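Local coordinates for TT1696 protein (Thermus thermophilus, PDB 1UFB) that is of unknown function but is a HEPN-domain protein that may bind DNA, at residues Ala28-Glu39 / Leu82-Arg90; Val71-Leu82 / Glu111-Phe122. All coordinates share one frame; numbering follows the deposited sequence.

Two contacts that share Leu82 illustrate how one short helix is fixed in an all-helical domain. Contact 1 sets helix 27-48 against the end of helix 73-83 and the turn that follows; contact 2 sets the body of that same helix on helix 106-126. Contact 1 is buried almost throughout, and the second subunit reaches several of its residues. Contact 2 is buried on one side and open to water on the other, with no other chain touching it. Accordingly, contact 1 mixes aromatic faces with a guanidinium group and a bonded carbonyl oxygen, whereas contact 2 is aliphatic packing with a charged, water-bridged margin. They adjoin where Ala34 packs on Ala112.

Contact 1: residues Ala28-Glu39 / Leu82-Arg90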
loop_
_atom_site.group_PDB
_atom_site.type_symbol
_atom_site.label_atom_id
_atom_site.label_comp_id
_atom_site.label_asym_id
_atom_site.label_seq_id
_atom_site.Cartn_x
_atom_site.Cartn_y
_atom_site.Cartn_z
ATOM N N ALA A 28 -7.810 8.298 1.460
ATOM C CA ALA A 28 -7.831 6.870 1.361
ATOM C C ALA A 28 -6.379 6.370 1.577
ATOM O O ALA A 28 -6.144 5.376 2.307
ATOM C CB ALA A 28 -8.346 6.460 -0.007
ATOM N N TRP A 29 -5.424 6.987 0.911
ATOM C CA TRP A 29 -4.029 6.532 1.099
ATOM C C TRP A 29 -3.600 6.703 2.542
ATOM O O TRP A 29 -2.826 5.896 3.050
ATOM C CB TRP A 29 -3.061 7.306 0.152
ATOM C CG TRP A 29 -2.974 6.589 -1.176
ATOM C CD1 TRP A 29 -3.670 6.878 -2.314
ATOM C CD2 TRP A 29 -2.156 5.444 -1.477
ATOM N NE1 TRP A 29 -3.333 5.981 -3.331
ATOM C CE2 TRP A 29 -2.406 5.088 -2.840
ATOM C CE3 TRP A 29 -1.235 4.698 -0.745
ATOM C CZ2 TRP A 29 -1.751 3.996 -3.483
ATOM C CZ3 TRP A 29 -0.575 3.612 -1.387
ATOM C CH2 TRP A 29 -0.850 3.279 -2.748
ATOM N N ALA A 30 -4.061 7.789 3.211
ATOM C CA ALA A 30 -3.724 7.999 4.613
ATOM C C ALA A 30 -4.305 6.851 5.460
ATOM O O ALA A 30 -3.687 6.386 6.434
ATOM C CB ALA A 30 -4.329 9.388 5.141
ATOM N N CYS A 31 -5.511 6.416 5.142
ATOM C CA CYS A 31 -6.137 5.345 5.875
ATOM C C CYS A 31 -5.361 4.028 5.670
ATOM O O CYS A 31 -5.207 3.228 6.600
ATOM C CB CYS A 31 -7.562 5.080 5.378
ATOM S SG CYS A 31 -8.721 6.444 5.966
ATOM N N PHE A 32 -4.946 3.803 4.428
ATOM C CA PHE A 32 -4.169 2.589 4.154
ATOM C C PHE A 32 -2.840 2.632 4.947
ATOM O O PHE A 32 -2.460 1.670 5.632
ATOM C CB PHE A 32 -3.902 2.512 2.642
ATOM C CG PHE A 32 -2.975 1.377 2.263
ATOM C CD1 PHE A 32 -3.459 0.073 2.306
ATOM C CD2 PHE A 32 -1.640 1.619 1.903
ATOM C CE1 PHE A 32 -2.637 -1.003 1.983
ATOM C CE2 PHE A 32 -0.764 0.528 1.562
ATOM C CZ PHE A 32 -1.284 -0.772 1.610
ATOM N N ALA A 33 -2.167 3.777 4.909
ATOM C CA ALA A 33 -0.907 3.920 5.609
ATOM C C ALA A 33 -1.126 3.751 7.107
ATOM O O ALA A 33 -0.287 3.208 7.758
ATOM C CB ALA A 33 -0.202 5.301 5.244
ATOM N N ALA A 34 -2.268 4.172 7.656
ATOM C CA ALA A 34 -2.519 3.978 9.077
ATOM C C ALA A 34 -2.690 2.481 9.373
ATOM O O ALA A 34 -2.190 1.940 10.382
ATOM C CB ALA A 34 -3.802 4.757 9.507
ATOM N N GLN A 35 -3.457 1.787 8.537
ATOM C CA GLN A 35 -3.571 0.322 8.787
ATOM C C GLN A 35 -2.128 -0.311 8.699
ATOM O O GLN A 35 -1.800 -1.228 9.480
ATOM C CB GLN A 35 -4.483 -0.339 7.707
ATOM C CG GLN A 35 -4.620 -1.893 7.798
ATOM C CD GLN A 35 -3.387 -2.658 7.219
ATOM O OE1 GLN A 35 -2.664 -2.132 6.381
ATOM N NE2 GLN A 35 -3.193 -3.957 7.651
ATOM N N GLN A 36 -1.302 0.177 7.768
ATOM C CA GLN A 36 0.038 -0.379 7.600
ATOM C C GLN A 36 0.914 -0.089 8.822
ATOM O O GLN A 36 1.780 -0.915 9.197
ATOM C CB GLN A 36 0.695 0.183 6.323
ATOM C CG GLN A 36 0.158 -0.423 5.023
ATOM C CD GLN A 36 0.609 -1.884 4.875
ATOM O OE1 GLN A 36 -0.140 -2.894 5.182
ATOM N NE2 GLN A 36 1.836 -2.027 4.409
ATOM N N ALA A 37 0.707 1.099 9.438
ATOM C CA ALA A 37 1.463 1.427 10.669
ATOM C C ALA A 37 1.066 0.429 11.743
ATOM O O ALA A 37 1.933 -0.146 12.416
ATOM C CB ALA A 37 1.130 2.834 11.156
ATOM N N ALA A 38 -0.246 0.220 11.899
ATOM C CA ALA A 38 -0.703 -0.714 12.933
ATOM C C ALA A 38 -0.202 -2.139 12.714
ATOM O O ALA A 38 0.236 -2.843 13.638
ATOM C CB ALA A 38 -2.258 -0.725 13.019
ATOM N N GLU A 39 -0.259 -2.569 11.461
ATOM C CA GLU A 39 0.162 -3.901 11.094
ATOM C C GLU A 39 1.667 -4.110 11.415
ATOM O O GLU A 39 2.102 -5.130 12.023
ATOM C CB GLU A 39 -0.103 -4.051 9.545
ATOM C CG GLU A 39 0.090 -5.536 9.068
ATOM C CD GLU A 39 0.149 -5.671 7.548
ATOM O OE1 GLU A 39 -0.822 -5.338 6.871
ATOM O OE2 GLU A 39 1.177 -6.151 7.036
ATOM N N LEU A 82 -9.613 -0.379 11.385
ATOM C CA LEU A 82 -8.436 -0.343 10.500
ATOM C C LEU A 82 -8.423 -1.462 9.487
ATOM O O LEU A 82 -7.905 -1.311 8.375
ATOM C CB LEU A 82 -7.179 -0.379 11.377
ATOM C CG LEU A 82 -6.926 0.901 12.208
ATOM C CD1 LEU A 82 -5.787 0.635 13.221
ATOM C CD2 LEU A 82 -6.512 2.074 11.258
ATOM N N ASP A 83 -9.054 -2.577 9.826
ATOM C CA ASP A 83 -9.006 -3.751 8.960
ATOM C C ASP A 83 -9.711 -3.547 7.656
ATOM O O ASP A 83 -9.363 -4.141 6.650
ATOM C CB ASP A 83 -9.521 -5.008 9.709
ATOM C CG ASP A 83 -8.410 -5.656 10.560
ATOM O OD1 ASP A 83 -7.256 -5.168 10.426
ATOM O OD2 ASP A 83 -8.656 -6.629 11.343
ATOM N N LYS A 84 -10.652 -2.645 7.658
ATOM C CA LYS A 84 -11.370 -2.292 6.438
ATOM C C LYS A 84 -10.567 -1.344 5.564
ATOM O O LYS A 84 -11.052 -0.937 4.507
ATOM C CB LYS A 84 -12.655 -1.566 6.771
ATOM C CG LYS A 84 -13.523 -2.358 7.720
ATOM C CD LYS A 84 -13.856 -3.736 7.146
ATOM C CE LYS A 84 -15.239 -4.132 7.658
ATOM N NZ LYS A 84 -15.950 -2.886 8.140
ATOM N N TYR A 85 -9.357 -0.968 5.981
ATOM C CA TYR A 85 -8.560 -0.026 5.158
ATOM C C TYR A 85 -7.424 -0.682 4.367
ATOM O O TYR A 85 -6.697 0.035 3.669
ATOM C CB TYR A 85 -7.976 1.101 6.028
ATOM C CG TYR A 85 -9.065 1.950 6.716
ATOM C CD1 TYR A 85 -8.830 2.564 7.960
ATOM C CD2 TYR A 85 -10.293 2.156 6.097
ATOM C CE1 TYR A 85 -9.812 3.384 8.592
ATOM C CE2 TYR A 85 -11.286 2.991 6.713
ATOM C CZ TYR A 85 -11.019 3.592 7.958
ATOM O OH TYR A 85 -11.915 4.453 8.580
ATOM N N TYR A 86 -7.226 -2.001 4.519
ATOM C CA TYR A 86 -6.146 -2.628 3.780
ATOM C C TYR A 86 -6.462 -2.717 2.256
ATOM O O TYR A 86 -5.683 -2.281 1.410
ATOM C CB TYR A 86 -5.817 -4.008 4.386
ATOM C CG TYR A 86 -4.782 -4.750 3.579
ATOM C CD1 TYR A 86 -3.451 -4.285 3.493
ATOM C CD2 TYR A 86 -5.182 -5.847 2.764
ATOM C CE1 TYR A 86 -2.513 -4.927 2.567
ATOM C CE2 TYR A 86 -4.316 -6.444 1.880
ATOM C CZ TYR A 86 -2.996 -5.998 1.783
ATOM O OH TYR A 86 -2.209 -6.710 0.931
ATOM N N ILE A 87 -7.628 -3.233 1.910
ATOM C CA ILE A 87 -7.979 -3.357 0.514
ATOM C C ILE A 87 -8.913 -2.254 -0.083
ATOM O O ILE A 87 -8.586 -1.678 -1.121
ATOM C CB ILE A 87 -8.562 -4.835 0.211
ATOM C CG1 ILE A 87 -7.363 -5.775 -0.117
ATOM C CG2 ILE A 87 -9.512 -4.825 -1.064
ATOM C CD1 ILE A 87 -7.624 -7.354 -0.018
ATOM N N PRO A 88 -10.040 -1.917 0.590
ATOM C CA PRO A 88 -10.991 -0.902 0.083
ATOM C C PRO A 88 -10.465 0.479 -0.196
ATOM O O PRO A 88 -11.009 1.204 -1.014
ATOM C CB PRO A 88 -12.143 -0.921 1.135
ATOM C CG PRO A 88 -12.119 -2.446 1.604
ATOM C CD PRO A 88 -10.569 -2.580 1.802
ATOM N N THR A 89 -9.387 0.858 0.452
ATOM C CA THR A 89 -8.813 2.168 0.198
ATOM C C THR A 89 -8.120 2.274 -1.153
ATOM O O THR A 89 -7.832 3.351 -1.611
ATOM C CB THR A 89 -7.782 2.485 1.271
ATOM O OG1 THR A 89 -6.910 1.329 1.457
ATOM C CG2 THR A 89 -8.497 2.766 2.601
ATOM N N ARG A 90 -7.861 1.153 -1.818
ATOM C CA ARG A 90 -7.069 1.161 -3.068
ATOM C C ARG A 90 -7.753 0.477 -4.260
ATOM O O ARG A 90 -7.329 0.663 -5.391
ATOM C CB ARG A 90 -5.758 0.376 -2.858
ATOM C CG ARG A 90 -4.849 0.948 -1.755
ATOM C CD ARG A 90 -3.626 0.051 -1.571
ATOM N NE ARG A 90 -3.970 -1.193 -0.887
ATOM C CZ ARG A 90 -3.569 -2.427 -1.276
ATOM N NH1 ARG A 90 -2.805 -2.626 -2.389
ATOM N NH2 ARG A 90 -3.818 -3.460 -0.478
#
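Residues 82-90 run back along helix 27-48, the CA atoms coming nearest at Ala28 and Thr89, Phe32 and Tyr85, and Gln35 and Leu82, while a type I turn spans Asp83 to Tyr86. Phe32 lies at the centre. Arg90 CD stands 3.8 Å from the centroid of the Phe32 ring, a CH-pi contact only 11° off the normal, and Arg90 NE comes over the same face, 3.2 Å from Phe32 CE1. Ring and guanidinium planes are inclined at 44°. A bend at chi3 (-74°) brings Arg90 NE and NH2 side-on to a single acceptor, Tyr86 O, at 3.1 Å from NE; both nitrogens hold that oxygen close to their own plane. The Tyr85 carbonyl oxygen meets the Phe32 ring at its edge and also accepts a bond from Thr89 OG1 at 2.6 Å. Farther along, Cys31 lies over one face of Tyr85, its SG 4.1 Å from the Tyr85 ring centroid, a sulfur-aromatic contact. Gln35 CG rests 3.4 Å from Leu82 O, and Gln35 NE2 gives a nearly straight bond to Glu39 OE1, which lies in the plane of the Gln35 amide. With Arg90 cut back to an alanine, Tyr86 O would probably lose both of its side-chain donors and the Phe32 ring the CD and NE that lie over one face. Phe32 also packs on Arg90 of the second subunit, and Glu39 OE2 bonds Tyr91 of that subunit. The chemistry thus implies a turn tied down by its own carbonyl bonds, with an arginine lying over Phe32 beside the subunit interface.

Contact 2: residues Val71-Leu82 / Glu111-Phe122; sequences VPEDLVEAAKVL and EALDLAQKILAF
Leu75 and Phe122 meet with a methyl laid on a ring. Leu75 CD1 is 3.5 Å from the Phe122 ring centroid, 25° off the normal and shifted toward the rim; of the ring atoms, Phe122 CG is the closest, with Leu75 CD1 3.3 Å from it. Phe122 reaches this place because its CG is anti to the backbone N (chi1 161°), sending the ring toward the start of the other segment; there Val71 CG2 meets Phe122 CZ, and Pro72 CD approaches Phe122 CE1 obliquely. The second branch of Leu75, CD2, turns instead to Lys118 CB and Ile119 CD1.

Midway, Ala78 is the small partner of a larger one: its CB sits 3.7 Å from Leu115 CD2. The two branches of Leu115 divide the work, for its CD1 goes to Val81 CG1 at 3.5 Å, the Val81 and Leu115 side chains crossing at about a right angle. Leu82 then enters as a knob into the hole formed by Ala112, Leu115, Ala116 and Ile119, its CD1 4.0 Å from Leu115 CB and its CD2 near the Ala112 carbonyl oxygen.

The margin is polar. The extended chain of Lys118 carries NZ to a long salt bridge with Asp74 OD2, 3.9 Å away, and a water that accepts from NZ donates to Asp74 O at 2.7 Å, linking the two helices a second time. Behind the apolar row, Ile119 also packs on Ile58 and Leu42. Helices 73-82 and 111-122 run roughly antiparallel, at 133° between their directions and with axes 9.6 Å apart, and Leu82 is the knob in the hole of the long helix, across which the short one is laid in this all-helical HEPN domain.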
loop_
_atom_site.group_PDB
_atom_site.type_symbol
_atom_site.label_atom_id
_atom_site.label_comp_id
_atom_site.label_asym_id
_atom_site.label_seq_id
_atom_site.Cartn_x
_atom_site.Cartn_y
_atom_site.Cartn_z
ATOM N N VAL A 71 -4.731 -7.052 26.152
ATOM C CA VAL A 71 -5.212 -6.219 25.067
ATOM C C VAL A 71 -6.506 -5.538 25.448
ATOM O O VAL A 71 -7.536 -6.202 25.551
ATOM C CB VAL A 71 -5.475 -7.091 23.804
ATOM C CG1 VAL A 71 -6.122 -6.264 22.722
ATOM C CG2 VAL A 71 -4.183 -7.732 23.357
ATOM N N PRO A 72 -6.490 -4.204 25.614
ATOM C CA PRO A 72 -7.753 -3.570 25.989
ATOM C C PRO A 72 -8.775 -3.731 24.881
ATOM O O PRO A 72 -8.396 -3.841 23.694
ATOM C CB PRO A 72 -7.378 -2.107 26.216
ATOM C CG PRO A 72 -5.908 -2.150 26.528
ATOM C CD PRO A 72 -5.386 -3.229 25.592
ATOM N N GLU A 73 -10.050 -3.726 25.264
ATOM C CA GLU A 73 -11.146 -3.859 24.309
ATOM C C GLU A 73 -11.171 -2.756 23.247
ATOM O O GLU A 73 -11.655 -2.987 22.107
ATOM C CB GLU A 73 -12.487 -3.840 25.034
ATOM C CG GLU A 73 -13.688 -3.918 24.097
ATOM C CD GLU A 73 -13.809 -5.276 23.370
ATOM O OE1 GLU A 73 -13.069 -6.262 23.695
ATOM O OE2 GLU A 73 -14.665 -5.350 22.459
ATOM N N ASP A 74 -10.726 -1.545 23.634
ATOM C CA ASP A 74 -10.721 -0.446 22.681
ATOM C C ASP A 74 -9.743 -0.720 21.527
ATOM O O ASP A 74 -9.971 -0.222 20.421
ATOM C CB ASP A 74 -10.499 0.919 23.382
ATOM C CG ASP A 74 -9.046 1.209 23.786
ATOM O OD1 ASP A 74 -8.185 0.309 23.962
ATOM O OD2 ASP A 74 -8.785 2.423 23.962
ATOM N N LEU A 75 -8.712 -1.544 21.750
ATOM C CA LEU A 75 -7.816 -1.864 20.648
ATOM C C LEU A 75 -8.492 -2.832 19.644
ATOM O O LEU A 75 -8.184 -2.844 18.429
ATOM C CB LEU A 75 -6.516 -2.463 21.178
ATOM C CG LEU A 75 -5.650 -1.499 22.022
ATOM C CD1 LEU A 75 -4.279 -2.130 22.250
ATOM C CD2 LEU A 75 -5.522 -0.128 21.348
ATOM N N VAL A 76 -9.389 -3.687 20.163
ATOM C CA VAL A 76 -10.103 -4.635 19.311
ATOM C C VAL A 76 -11.033 -3.814 18.418
ATOM O O VAL A 76 -11.146 -4.051 17.213
ATOM C CB VAL A 76 -10.944 -5.670 20.178
ATOM C CG1 VAL A 76 -11.724 -6.591 19.280
ATOM C CG2 VAL A 76 -10.020 -6.502 21.054
ATOM N N GLU A 77 -11.688 -2.811 18.992
ATOM C CA GLU A 77 -12.571 -2.004 18.154
ATOM C C GLU A 77 -11.737 -1.213 17.142
ATOM O O GLU A 77 -12.147 -1.107 15.997
ATOM C CB GLU A 77 -13.478 -1.098 19.003
ATOM C CG GLU A 77 -14.575 -1.962 19.778
ATOM C CD GLU A 77 -15.314 -3.064 18.881
ATOM O OE1 GLU A 77 -16.090 -2.724 17.919
ATOM O OE2 GLU A 77 -15.106 -4.301 19.137
ATOM N N ALA A 78 -10.580 -0.674 17.551
ATOM C CA ALA A 78 -9.730 0.047 16.588
ATOM C C ALA A 78 -9.327 -0.917 15.424
ATOM O O ALA A 78 -9.254 -0.515 14.247
ATOM C CB ALA A 78 -8.432 0.547 17.288
ATOM N N ALA A 79 -8.961 -2.154 15.796
ATOM C CA ALA A 79 -8.547 -3.166 14.820
ATOM C C ALA A 79 -9.658 -3.370 13.783
ATOM O O ALA A 79 -9.409 -3.385 12.611
ATOM C CB ALA A 79 -8.261 -4.516 15.516
ATOM N N LYS A 80 -10.903 -3.508 14.215
ATOM C CA LYS A 80 -11.973 -3.737 13.266
ATOM C C LYS A 80 -12.120 -2.600 12.287
ATOM O O LYS A 80 -12.458 -2.818 11.147
ATOM C CB LYS A 80 -13.338 -3.894 13.976
ATOM C CG LYS A 80 -13.441 -5.016 14.969
ATOM C CD LYS A 80 -14.884 -5.069 15.582
ATOM C CE LYS A 80 -14.964 -6.186 16.628
ATOM N NZ LYS A 80 -13.632 -6.254 17.321
ATOM N N VAL A 81 -11.920 -1.381 12.759
ATOM C CA VAL A 81 -12.019 -0.229 11.860
ATOM C C VAL A 81 -10.811 -0.242 10.863
ATOM O O VAL A 81 -10.970 -0.156 9.655
ATOM C CB VAL A 81 -11.993 1.026 12.664
ATOM C CG1 VAL A 81 -11.978 2.306 11.726
ATOM C CG2 VAL A 81 -13.262 1.018 13.631
ATOM N N LEU A 82 -9.613 -0.379 11.385
ATOM C CA LEU A 82 -8.436 -0.343 10.500
ATOM C C LEU A 82 -8.423 -1.462 9.487
ATOM O O LEU A 82 -7.905 -1.311 8.375
ATOM C CB LEU A 82 -7.179 -0.379 11.377
ATOM C CG LEU A 82 -6.926 0.901 12.208
ATOM C CD1 LEU A 82 -5.787 0.635 13.221
ATOM C CD2 LEU A 82 -6.512 2.074 11.258
ATOM N N GLU A 111 -9.240 10.005 12.128
ATOM C CA GLU A 111 -9.616 8.967 13.076
ATOM C C GLU A 111 -8.692 7.734 12.847
ATOM O O GLU A 111 -8.184 7.114 13.804
ATOM C CB GLU A 111 -11.072 8.548 12.871
ATOM C CG GLU A 111 -11.390 7.319 13.718
ATOM C CD GLU A 111 -12.787 6.857 13.429
ATOM O OE1 GLU A 111 -13.044 6.237 12.335
ATOM O OE2 GLU A 111 -13.622 7.164 14.323
ATOM N N ALA A 112 -8.413 7.427 11.572
ATOM C CA ALA A 112 -7.535 6.279 11.275
ATOM C C ALA A 112 -6.155 6.495 11.907
ATOM O O ALA A 112 -5.585 5.560 12.509
ATOM C CB ALA A 112 -7.464 6.072 9.751
ATOM N N LEU A 113 -5.611 7.716 11.790
ATOM C CA LEU A 113 -4.321 8.016 12.447
ATOM C C LEU A 113 -4.452 7.850 13.953
ATOM O O LEU A 113 -3.569 7.310 14.591
ATOM C CB LEU A 113 -3.837 9.452 12.162
ATOM C CG LEU A 113 -3.318 9.755 10.754
ATOM C CD1 LEU A 113 -3.316 11.254 10.515
ATOM C CD2 LEU A 113 -1.925 9.267 10.617
ATOM N N ASP A 114 -5.571 8.284 14.523
ATOM C CA ASP A 114 -5.766 8.158 15.963
ATOM C C ASP A 114 -5.724 6.701 16.400
ATOM O O ASP A 114 -5.095 6.346 17.433
ATOM C CB ASP A 114 -7.145 8.715 16.377
ATOM C CG ASP A 114 -7.221 10.238 16.303
ATOM O OD1 ASP A 114 -6.163 10.903 16.261
ATOM O OD2 ASP A 114 -8.354 10.756 16.298
ATOM N N LEU A 115 -6.415 5.857 15.642
ATOM C CA LEU A 115 -6.493 4.426 15.974
ATOM C C LEU A 115 -5.115 3.750 15.819
ATOM O O LEU A 115 -4.710 2.926 16.647
ATOM C CB LEU A 115 -7.580 3.741 15.085
ATOM C CG LEU A 115 -9.009 4.303 15.274
ATOM C CD1 LEU A 115 -10.002 3.593 14.325
ATOM C CD2 LEU A 115 -9.427 4.083 16.732
ATOM N N ALA A 116 -4.402 4.105 14.768
ATOM C CA ALA A 116 -3.090 3.525 14.564
ATOM C C ALA A 116 -2.143 3.977 15.662
ATOM O O ALA A 116 -1.312 3.166 16.169
ATOM C CB ALA A 116 -2.526 3.906 13.175
ATOM N N GLN A 117 -2.270 5.245 16.065
ATOM C CA GLN A 117 -1.403 5.728 17.158
ATOM C C GLN A 117 -1.665 4.944 18.452
ATOM O O GLN A 117 -0.734 4.607 19.204
ATOM C CB GLN A 117 -1.624 7.254 17.373
ATOM C CG GLN A 117 -0.951 7.750 18.579
ATOM C CD GLN A 117 0.561 7.456 18.550
ATOM O OE1 GLN A 117 1.207 7.474 17.493
ATOM N NE2 GLN A 117 1.121 7.207 19.719
ATOM N N LYS A 118 -2.924 4.630 18.730
ATOM C CA LYS A 118 -3.228 3.799 19.931
ATOM C C LYS A 118 -2.529 2.445 19.852
ATOM O O LYS A 118 -1.962 1.923 20.854
ATOM C CB LYS A 118 -4.727 3.519 20.023
ATOM C CG LYS A 118 -5.586 4.691 20.284
ATOM C CD LYS A 118 -6.982 4.163 20.567
ATOM C CE LYS A 118 -8.018 5.292 20.528
ATOM N NZ LYS A 118 -9.411 4.711 20.824
ATOM N N ILE A 119 -2.540 1.859 18.650
ATOM C CA ILE A 119 -1.886 0.563 18.466
ATOM C C ILE A 119 -0.378 0.685 18.680
ATOM O O ILE A 119 0.233 -0.135 19.401
ATOM C CB ILE A 119 -2.154 -0.013 17.059
ATOM C CG1 ILE A 119 -3.671 -0.255 16.866
ATOM C CG2 ILE A 119 -1.335 -1.314 16.854
ATOM C CD1 ILE A 119 -4.251 -1.462 17.570
ATOM N N LEU A 120 0.224 1.700 18.055
ATOM C CA LEU A 120 1.658 1.954 18.175
ATOM C C LEU A 120 2.054 2.170 19.633
ATOM O O LEU A 120 3.092 1.633 20.099
ATOM C CB LEU A 120 2.036 3.242 17.425
ATOM C CG LEU A 120 2.858 2.924 16.188
ATOM C CD1 LEU A 120 4.213 2.288 16.655
ATOM C CD2 LEU A 120 1.989 1.947 15.304
ATOM N N ALA A 121 1.228 2.923 20.340
ATOM C CA ALA A 121 1.574 3.273 21.770
ATOM C C ALA A 121 1.499 2.025 22.644
ATOM O O ALA A 121 2.334 1.821 23.509
ATOM C CB ALA A 121 0.628 4.382 22.288
ATOM N N PHE A 122 0.503 1.194 22.395
ATOM C CA PHE A 122 0.324 -0.088 23.114
ATOM C C PHE A 122 1.583 -0.927 22.813
ATOM O O PHE A 122 2.248 -1.462 23.717
ATOM C CB PHE A 122 -0.971 -0.756 22.599
ATOM C CG PHE A 122 -1.088 -2.240 22.881
ATOM C CD1 PHE A 122 -1.536 -2.708 24.114
ATOM C CD2 PHE A 122 -0.752 -3.174 21.882
ATOM C CE1 PHE A 122 -1.637 -4.083 24.354
ATOM C CE2 PHE A 122 -0.852 -4.558 22.118
ATOM C CZ PHE A 122 -1.292 -5.009 23.352
HETATM O O HOH W 1 -10.892 2.153 19.646
#